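Local coordinates for protein DyP-type peroxidase (Pleurotus ostreatus PC15, PDB 6FSK) that is a heme b-dependent dye-decolorizing peroxidase that probably oxidises dyes and manganese(II), at residues Q33-I45 / E152-I166. The protein carries 1 engineered substitution. Sequence-based numbering, arbitrary orientation.
Sequences QFKANMAHFIPHI and EIKHIFGVGTSHASI
Phe157, just past the end of helix 144-156, packs its ring against both Phe34 and Phe41, and the three phenylalanines form an aromatic cluster, the tight side of this contact. Toward Phe41 the meeting is an offset edge-to-face stack, planes at 74°, with Phe157 CZ 3.7 Å from Phe41 CB. Toward Phe34 the planes run nearly parallel but are slid apart, and CE1 of Phe157 lies 3.4 Å from CE1 of Phe34. Met38 SD comes to the Phe157 edge in a Met-aromatic contact, while Ile153 CD1 sits at the rim of Phe41, 3.5 Å from its CD1. Ile156 packs CG2 3.4 Å from Asn37 O, its CD1 near the His44 ring. A chi1 of 178° swings the Phe41 ring beside its own carbonyl carbon, where it also touches Val75 and Val77 of strand 74-80. Replacing Phe41 by an alanine would keep CB but would probably open a gap between Ile153, Phe157 and that strand. Helices 31-41 and 144-156 belong to the helical layer over the antiparallel sheet of the ferredoxin-like DyP fold; the axes of their short segments come within 9.8 Å, roughly antiparallel (146°). Beyond the Schellman motif at Gly158 the contact turns watery: Asn37 ND2 bonds weakly and at a bent angle to Ser165 OG (2.7 Å), and also donates to a water that in turn donates to His163 O. At the other end, His44 NE2 weakly bonds Glu152 OE2 at 3.3 Å, while Ile153 CD1 lies over the imidazole face in a CH-pi contact.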
ATOM      1  N   GLN A  33      -6.549  11.665 -30.580  1.00 17.85           N
ATOM      2  CA  GLN A  33      -5.286  12.293 -30.485  1.00 16.85           C
ATOM      3  C   GLN A  33      -4.437  11.675 -29.327  1.00 16.67           C
ATOM      4  O   GLN A  33      -3.236  11.574 -29.425  1.00 16.70           O
ATOM      5  CB  GLN A  33      -5.484  13.728 -30.152  1.00 21.84           C
ATOM      6  CG  GLN A  33      -4.192  14.496 -30.215  1.00 26.07           C
ATOM      7  CD  GLN A  33      -4.435  15.978 -29.986  1.00 34.86           C
ATOM      8  OE1 GLN A  33      -5.461  16.377 -29.370  1.00 42.91           O
ATOM      9  NE2 GLN A  33      -3.533  16.793 -30.478  1.00 35.72           N
ATOM     10  N   PHE A  34      -5.144  11.312 -28.268  1.00 15.95           N
ATOM     11  CA  PHE A  34      -4.494  10.642 -27.142  1.00 15.81           C
ATOM     12  C   PHE A  34      -3.822   9.381 -27.609  1.00 16.26           C
ATOM     13  O   PHE A  34      -2.635   9.117 -27.294  1.00 15.54           O
ATOM     14  CB  PHE A  34      -5.494  10.324 -26.020  1.00 15.37           C
ATOM     15  CG  PHE A  34      -4.866   9.552 -24.871  1.00 15.03           C
ATOM     16  CD1 PHE A  34      -4.118  10.219 -23.945  1.00 14.86           C
ATOM     17  CD2 PHE A  34      -4.995   8.173 -24.762  1.00 17.04           C
ATOM     18  CE1 PHE A  34      -3.486   9.519 -22.910  1.00 15.48           C
ATOM     19  CE2 PHE A  34      -4.459   7.491 -23.702  1.00 17.06           C
ATOM     20  CZ  PHE A  34      -3.696   8.173 -22.778  1.00 15.54           C
ATOM     21  N   LYS A  35      -4.563   8.597 -28.398  1.00 17.13           N
ATOM     22  CA  LYS A  35      -3.982   7.322 -28.862  1.00 17.65           C
ATOM     23  C   LYS A  35      -2.856   7.551 -29.795  1.00 16.74           C
ATOM     24  O   LYS A  35      -1.861   6.897 -29.741  1.00 18.08           O
ATOM     25  CB  LYS A  35      -5.036   6.430 -29.442  1.00 18.09           C
ATOM     26  CG  LYS A  35      -6.107   5.973 -28.487  1.00 21.05           C
ATOM     27  CD  LYS A  35      -7.035   4.992 -29.165  1.00 24.70           C
ATOM     28  CE  LYS A  35      -8.185   4.707 -28.268  1.00 29.03           C
ATOM     29  NZ  LYS A  35      -8.971   3.505 -28.651  1.00 32.94           N
ATOM     30  N   ALA A  36      -2.906   8.598 -30.652  1.00 16.69           N
ATOM     31  CA  ALA A  36      -1.756   8.873 -31.475  1.00 18.30           C
ATOM     32  C   ALA A  36      -0.532   9.304 -30.610  1.00 17.07           C
ATOM     33  O   ALA A  36       0.604   8.935 -30.871  1.00 17.60           O
ATOM     34  CB  ALA A  36      -2.116   9.967 -32.505  1.00 18.75           C
ATOM     35  N   ASN A  37      -0.764  10.165 -29.561  1.00 16.56           N
ATOM     36  CA  ASN A  37       0.289  10.623 -28.741  1.00 17.27           C
ATOM     37  C   ASN A  37       0.940   9.455 -27.887  1.00 15.61           C
ATOM     38  O   ASN A  37       2.130   9.407 -27.623  1.00 16.02           O
ATOM     39  CB  ASN A  37      -0.232  11.704 -27.778  1.00 18.40           C
ATOM     40  CG  ASN A  37      -0.663  12.971 -28.456  1.00 17.59           C
ATOM     41  OD1 ASN A  37      -0.370  13.242 -29.662  1.00 21.98           O
ATOM     42  ND2 ASN A  37      -1.368  13.769 -27.730  1.00 14.80           N
ATOM     43  N   MET A  38       0.086   8.513 -27.550  1.00 15.12           N
ATOM     44  CA  MET A  38       0.489   7.350 -26.781  1.00 16.32           C
ATOM     45  C   MET A  38       1.592   6.608 -27.505  1.00 16.32           C
ATOM     46  O   MET A  38       2.526   6.083 -26.911  1.00 15.54           O
ATOM     47  CB  MET A  38      -0.628   6.396 -26.526  1.00 17.67           C
ATOM     48  CG  MET A  38      -1.466   6.755 -25.311  1.00 18.17           C
ATOM     49  SD  MET A  38      -0.633   6.635 -23.708  1.00 19.60           S
ATOM     50  CE  MET A  38      -0.355   4.856 -23.519  1.00 20.17           C
ATOM     51  N   ALA A  39       1.562   6.607 -28.815  1.00 18.35           N
ATOM     52  CA  ALA A  39       2.684   5.951 -29.509  1.00 17.68           C
ATOM     53  C   ALA A  39       4.052   6.465 -29.260  1.00 19.00           C
ATOM     54  O   ALA A  39       5.027   5.728 -29.261  1.00 20.59           O
ATOM     55  CB  ALA A  39       2.380   5.944 -31.014  1.00 21.96           C
ATOM     56  N   HIS A  40       4.153   7.772 -29.018  1.00 17.82           N
ATOM     57  CA  HIS A  40       5.348   8.389 -28.685  1.00 18.33           C
ATOM     58  C   HIS A  40       5.717   8.260 -27.227  1.00 16.31           C
ATOM     59  O   HIS A  40       6.876   8.335 -26.888  1.00 17.36           O
ATOM     60  CB  HIS A  40       5.258   9.865 -29.037  1.00 21.13           C
ATOM     61  CG  HIS A  40       5.244  10.073 -30.507  1.00 25.54           C
ATOM     62  ND1 HIS A  40       4.094  10.328 -31.208  1.00 31.44           N
ATOM     63  CD2 HIS A  40       6.232   9.907 -31.420  1.00 29.40           C
ATOM     64  CE1 HIS A  40       4.388  10.398 -32.498  1.00 29.87           C
ATOM     65  NE2 HIS A  40       5.673  10.129 -32.647  1.00 30.00           N
ATOM     66  N   PHE A  41       4.711   8.098 -26.368  1.00 17.77           N
ATOM     67  CA  PHE A  41       4.921   7.918 -24.932  1.00 16.41           C
ATOM     68  C   PHE A  41       5.458   6.520 -24.603  1.00 16.35           C
ATOM     69  O   PHE A  41       6.337   6.394 -23.759  1.00 15.56           O
ATOM     70  CB  PHE A  41       3.597   8.154 -24.216  1.00 15.60           C
ATOM     71  CG  PHE A  41       3.639   7.962 -22.688  1.00 15.71           C
ATOM     72  CD1 PHE A  41       4.695   8.401 -21.923  1.00 18.89           C
ATOM     73  CD2 PHE A  41       2.607   7.337 -22.103  1.00 19.66           C
ATOM     74  CE1 PHE A  41       4.690   8.244 -20.540  1.00 19.42           C
ATOM     75  CE2 PHE A  41       2.570   7.197 -20.715  1.00 18.04           C
ATOM     76  CZ  PHE A  41       3.657   7.598 -19.980  1.00 16.99           C
ATOM     77  N   ILE A  42       4.946   5.489 -25.248  1.00 16.97           N
ATOM     78  CA  ILE A  42       5.219   4.129 -24.827  1.00 16.77           C
ATOM     79  C   ILE A  42       6.696   3.772 -24.708  1.00 16.25           C
ATOM     80  O   ILE A  42       7.128   3.138 -23.748  1.00 15.43           O
ATOM     81  CB  ILE A  42       4.394   3.118 -25.689  1.00 17.69           C
ATOM     82  CG1 ILE A  42       2.934   3.170 -25.341  1.00 20.06           C
ATOM     83  CG2 ILE A  42       4.954   1.665 -25.538  1.00 20.10           C
ATOM     84  CD1 ILE A  42       2.015   2.608 -26.409  1.00 22.11           C
ATOM     85  N   PRO A  43       7.585   4.209 -25.634  1.00 17.44           N
ATOM     86  CA  PRO A  43       9.004   3.905 -25.499  1.00 17.41           C
ATOM     87  C   PRO A  43       9.722   4.489 -24.302  1.00 17.01           C
ATOM     88  O   PRO A  43      10.820   4.059 -24.008  1.00 20.60           O
ATOM     89  CB  PRO A  43       9.625   4.454 -26.814  1.00 19.17           C
ATOM     90  CG  PRO A  43       8.521   4.540 -27.699  1.00 20.63           C
ATOM     91  CD  PRO A  43       7.286   4.837 -26.927  1.00 19.03           C
ATOM     92  N   HIS A  44       9.103   5.477 -23.607  1.00 16.56           N
ATOM     93  CA  HIS A  44       9.596   6.002 -22.357  1.00 16.30           C
ATOM     94  C   HIS A  44       9.268   5.151 -21.105  1.00 15.22           C
ATOM     95  O   HIS A  44       9.892   5.392 -20.053  1.00 17.51           O
ATOM     96  CB  HIS A  44       8.947   7.348 -22.099  1.00 18.19           C
ATOM     97  CG  HIS A  44       9.512   8.455 -22.920  1.00 23.34           C
ATOM     98  ND1 HIS A  44       9.040   8.797 -24.168  1.00 27.45           N
ATOM     99  CD2 HIS A  44      10.535   9.289 -22.657  1.00 25.19           C
ATOM    100  CE1 HIS A  44       9.770   9.790 -24.660  1.00 23.76           C
ATOM    101  NE2 HIS A  44      10.668  10.128 -23.751  1.00 28.74           N
ATOM    102  N   ILE A  45       8.372   4.195 -21.216  1.00 14.33           N
ATOM    103  CA  ILE A  45       7.866   3.467 -20.003  1.00 14.32           C
ATOM    104  C   ILE A  45       8.901   2.498 -19.475  1.00 14.36           C
ATOM    105  O   ILE A  45       9.506   1.763 -20.283  1.00 15.64           O
ATOM    106  CB  ILE A  45       6.548   2.783 -20.304  1.00 14.32           C
ATOM    107  CG1 ILE A  45       5.506   3.824 -20.613  1.00 16.49           C
ATOM    108  CG2 ILE A  45       6.054   1.892 -19.139  1.00 13.65           C
ATOM    109  CD1 ILE A  45       4.218   3.298 -21.132  1.00 21.65           C
ATOM    110  N   GLU A 152       8.766  16.400 -20.372  1.00 18.11           N
ATOM    111  CA  GLU A 152       8.876  15.729 -21.644  1.00 20.50           C
ATOM    112  C   GLU A 152       7.614  14.931 -21.973  1.00 18.51           C
ATOM    113  O   GLU A 152       7.057  14.971 -23.101  1.00 17.92           O
ATOM    114  CB  GLU A 152      10.134  14.876 -21.593  1.00 25.09           C
ATOM    115  CG  GLU A 152      10.508  14.162 -22.847  1.00 31.58           C
ATOM    116  CD  GLU A 152      11.807  13.384 -22.665  1.00 34.88           C
ATOM    117  OE1 GLU A 152      12.244  13.130 -21.486  1.00 31.67           O
ATOM    118  OE2 GLU A 152      12.308  12.955 -23.734  1.00 35.12           O
ATOM    119  N   ILE A 153       7.049  14.253 -20.980  1.00 15.53           N
ATOM    120  CA  ILE A 153       5.829  13.530 -21.199  1.00 15.41           C
ATOM    121  C   ILE A 153       4.659  14.433 -21.418  1.00 16.29           C
ATOM    122  O   ILE A 153       3.857  14.214 -22.303  1.00 16.62           O
ATOM    123  CB  ILE A 153       5.529  12.520 -20.015  1.00 16.97           C
ATOM    124  CG1 ILE A 153       6.698  11.564 -19.793  1.00 19.23           C
ATOM    125  CG2 ILE A 153       4.269  11.707 -20.221  1.00 20.20           C
ATOM    126  CD1 ILE A 153       7.078  10.793 -21.041  1.00 22.21           C
ATOM    127  N   LYS A 154       4.552  15.509 -20.636  1.00 15.99           N
ATOM    128  CA  LYS A 154       3.477  16.422 -20.844  1.00 17.32           C
ATOM    129  C   LYS A 154       3.474  16.994 -22.279  1.00 18.26           C
ATOM    130  O   LYS A 154       2.398  17.207 -22.855  1.00 15.82           O
ATOM    131  CB  LYS A 154       3.552  17.533 -19.831  1.00 17.71           C
ATOM    132  CG  LYS A 154       3.161  16.938 -18.509  1.00 21.05           C
ATOM    133  CD  LYS A 154       2.891  17.927 -17.407  1.00 28.52           C
ATOM    134  CE  LYS A 154       3.981  18.712 -16.902  1.00 29.56           C
ATOM    135  NZ  LYS A 154       3.360  19.086 -15.549  1.00 30.96           N
ATOM    136  N   HIS A 155       4.688  17.300 -22.738  1.00 17.52           N
ATOM    137  CA  HIS A 155       4.883  17.816 -24.125  1.00 19.89           C
ATOM    138  C   HIS A 155       4.351  16.858 -25.193  1.00 18.45           C
ATOM    139  O   HIS A 155       3.652  17.242 -26.140  1.00 18.23           O
ATOM    140  CB  HIS A 155       6.341  18.160 -24.359  1.00 23.26           C
ATOM    141  CG  HIS A 155       6.560  18.867 -25.659  1.00 30.32           C
ATOM    142  ND1 HIS A 155       7.029  18.232 -26.792  1.00 35.04           N
ATOM    143  CD2 HIS A 155       6.357  20.157 -26.005  1.00 31.80           C
ATOM    144  CE1 HIS A 155       7.133  19.112 -27.775  1.00 31.87           C
ATOM    145  NE2 HIS A 155       6.707  20.280 -27.328  1.00 34.49           N
ATOM    146  N   ILE A 156       4.589  15.563 -24.994  1.00 17.91           N
ATOM    147  CA  ILE A 156       3.984  14.575 -25.896  1.00 14.60           C
ATOM    148  C   ILE A 156       2.459  14.660 -26.026  1.00 15.38           C
ATOM    149  O   ILE A 156       1.854  14.430 -27.071  1.00 16.61           O
ATOM    150  CB  ILE A 156       4.382  13.123 -25.443  1.00 16.90           C
ATOM    151  CG1 ILE A 156       5.866  12.934 -25.652  1.00 18.99           C
ATOM    152  CG2 ILE A 156       3.559  12.077 -26.154  1.00 19.05           C
ATOM    153  CD1 ILE A 156       6.379  11.650 -25.006  1.00 20.59           C
ATOM    154  N   PHE A 157       1.751  14.944 -24.926  1.00 13.79           N
ATOM    155  CA  PHE A 157       0.326  14.989 -24.923  1.00 13.80           C
ATOM    156  C   PHE A 157      -0.217  16.444 -25.052  1.00 12.72           C
ATOM    157  O   PHE A 157      -1.409  16.689 -24.900  1.00 16.28           O
ATOM    158  CB  PHE A 157      -0.258  14.347 -23.666  1.00 15.00           C
ATOM    159  CG  PHE A 157      -0.005  12.864 -23.575  1.00 14.45           C
ATOM    160  CD1 PHE A 157      -0.804  11.977 -24.252  1.00 15.43           C
ATOM    161  CD2 PHE A 157       1.081  12.412 -22.815  1.00 14.35           C
ATOM    162  CE1 PHE A 157      -0.504  10.571 -24.218  1.00 14.07           C
ATOM    163  CE2 PHE A 157       1.343  11.062 -22.725  1.00 16.17           C
ATOM    164  CZ  PHE A 157       0.601  10.142 -23.466  1.00 14.40           C
ATOM    165  N   GLY A 158       0.676  17.368 -25.209  1.00 14.03           N
ATOM    166  CA  GLY A 158       0.330  18.788 -25.493  1.00 14.69           C
ATOM    167  C   GLY A 158      -0.302  19.460 -24.304  1.00 14.00           C
ATOM    168  O   GLY A 158      -1.054  20.411 -24.467  1.00 14.61           O
ATOM    169  N   VAL A 159       0.083  19.012 -23.083  1.00 15.11           N
ATOM    170  CA  VAL A 159      -0.588  19.540 -21.883  1.00 12.91           C
ATOM    171  C   VAL A 159      -0.352  21.064 -21.770  1.00 13.86           C
ATOM    172  O   VAL A 159       0.766  21.535 -21.930  1.00 14.54           O
ATOM    173  CB  VAL A 159      -0.063  18.860 -20.588  1.00 15.40           C
ATOM    174  CG1 VAL A 159      -0.664  19.527 -19.325  1.00 16.67           C
ATOM    175  CG2 VAL A 159      -0.297  17.335 -20.608  1.00 16.45           C
ATOM    176  N   GLY A 160      -1.434  21.769 -21.538  1.00 14.99           N
ATOM    177  CA  GLY A 160      -1.444  23.213 -21.381  1.00 15.50           C
ATOM    178  C   GLY A 160      -1.486  24.001 -22.678  1.00 16.52           C
ATOM    179  O   GLY A 160      -1.389  25.254 -22.682  1.00 16.64           O
ATOM    180  N   THR A 161      -1.665  23.295 -23.808  1.00 15.12           N
ATOM    181  CA  THR A 161      -1.700  23.947 -25.119  1.00 15.68           C
ATOM    182  C   THR A 161      -3.111  23.763 -25.695  1.00 16.95           C
ATOM    183  O   THR A 161      -3.938  22.972 -25.206  1.00 15.09           O
ATOM    184  CB  THR A 161      -0.707  23.340 -26.142  1.00 16.73           C
ATOM    185  OG1 THR A 161      -1.238  22.106 -26.585  1.00 15.90           O
ATOM    186  CG2 THR A 161       0.636  23.188 -25.607  1.00 17.12           C
ATOM    187  N   SER A 162      -3.427  24.476 -26.808  1.00 17.04           N
ATOM    188  CA  SER A 162      -4.728  24.270 -27.397  1.00 18.47           C
ATOM    189  C   SER A 162      -4.838  22.942 -28.188  1.00 18.91           C
ATOM    190  O   SER A 162      -5.926  22.622 -28.664  1.00 23.81           O
ATOM    191  CB  SER A 162      -5.072  25.397 -28.350  1.00 20.58           C
ATOM    192  OG  SER A 162      -4.069  25.467 -29.346  1.00 22.21           O
ATOM    193  N   HIS A 163      -3.771  22.160 -28.273  1.00 14.93           N
ATOM    194  CA  HIS A 163      -3.800  20.848 -28.893  1.00 17.06           C
ATOM    195  C   HIS A 163      -3.586  19.749 -27.867  1.00 16.71           C
ATOM    196  O   HIS A 163      -3.203  18.660 -28.224  1.00 17.74           O
ATOM    197  CB  HIS A 163      -2.741  20.733 -30.049  1.00 17.37           C
ATOM    198  CG  HIS A 163      -1.318  20.869 -29.659  1.00 17.88           C
ATOM    199  ND1 HIS A 163      -0.663  22.081 -29.665  1.00 21.22           N
ATOM    200  CD2 HIS A 163      -0.417  19.974 -29.235  1.00 20.80           C
ATOM    201  CE1 HIS A 163       0.575  21.919 -29.265  1.00 22.97           C
ATOM    202  NE2 HIS A 163       0.730  20.649 -28.949  1.00 24.53           N
ATOM    203  N   ALA A 164      -3.891  20.022 -26.615  1.00 14.75           N
ATOM    204  CA  ALA A 164      -3.725  18.961 -25.605  1.00 13.81           C
ATOM    205  C   ALA A 164      -4.628  17.791 -25.916  1.00 14.25           C
ATOM    206  O   ALA A 164      -5.804  17.975 -26.203  1.00 16.71           O
ATOM    207  CB  ALA A 164      -4.105  19.530 -24.242  1.00 14.52           C
ATOM    208  N   SER A 165      -4.140  16.588 -25.573  1.00 13.87           N
ATOM    209  CA  SER A 165      -5.056  15.469 -25.566  1.00 14.40           C
ATOM    210  C   SER A 165      -5.435  14.951 -24.189  1.00 16.26           C
ATOM    211  O   SER A 165      -6.285  14.097 -24.069  1.00 17.37           O
ATOM    212  CB  SER A 165      -4.466  14.299 -26.361  1.00 15.56           C
ATOM    213  OG  SER A 165      -3.262  13.884 -25.798  1.00 16.61           O
ATOM    214  N   ILE A 166      -4.783  15.505 -23.167  1.00 14.96           N
ATOM    215  CA  ILE A 166      -5.221  15.227 -21.797  1.00 14.44           C
ATOM    216  C   ILE A 166      -5.237  16.545 -21.032  1.00 15.57           C
ATOM    217  O   ILE A 166      -4.545  17.512 -21.421  1.00 15.77           O
ATOM    218  CB  ILE A 166      -4.263  14.242 -21.094  1.00 15.16           C
ATOM    219  CG1 ILE A 166      -2.838  14.802 -20.813  1.00 13.80           C
ATOM    220  CG2 ILE A 166      -4.204  12.895 -21.846  1.00 15.93           C
ATOM    221  CD1 ILE A 166      -1.793  13.881 -20.259  1.00 15.76           C
TER
HETATM  222  O   HOH W   1      -6.699  18.432 -29.126  1.00 36.11           O
HETATM  223  O   HOH W   2      -1.159  16.483 -28.203  1.00 28.77           O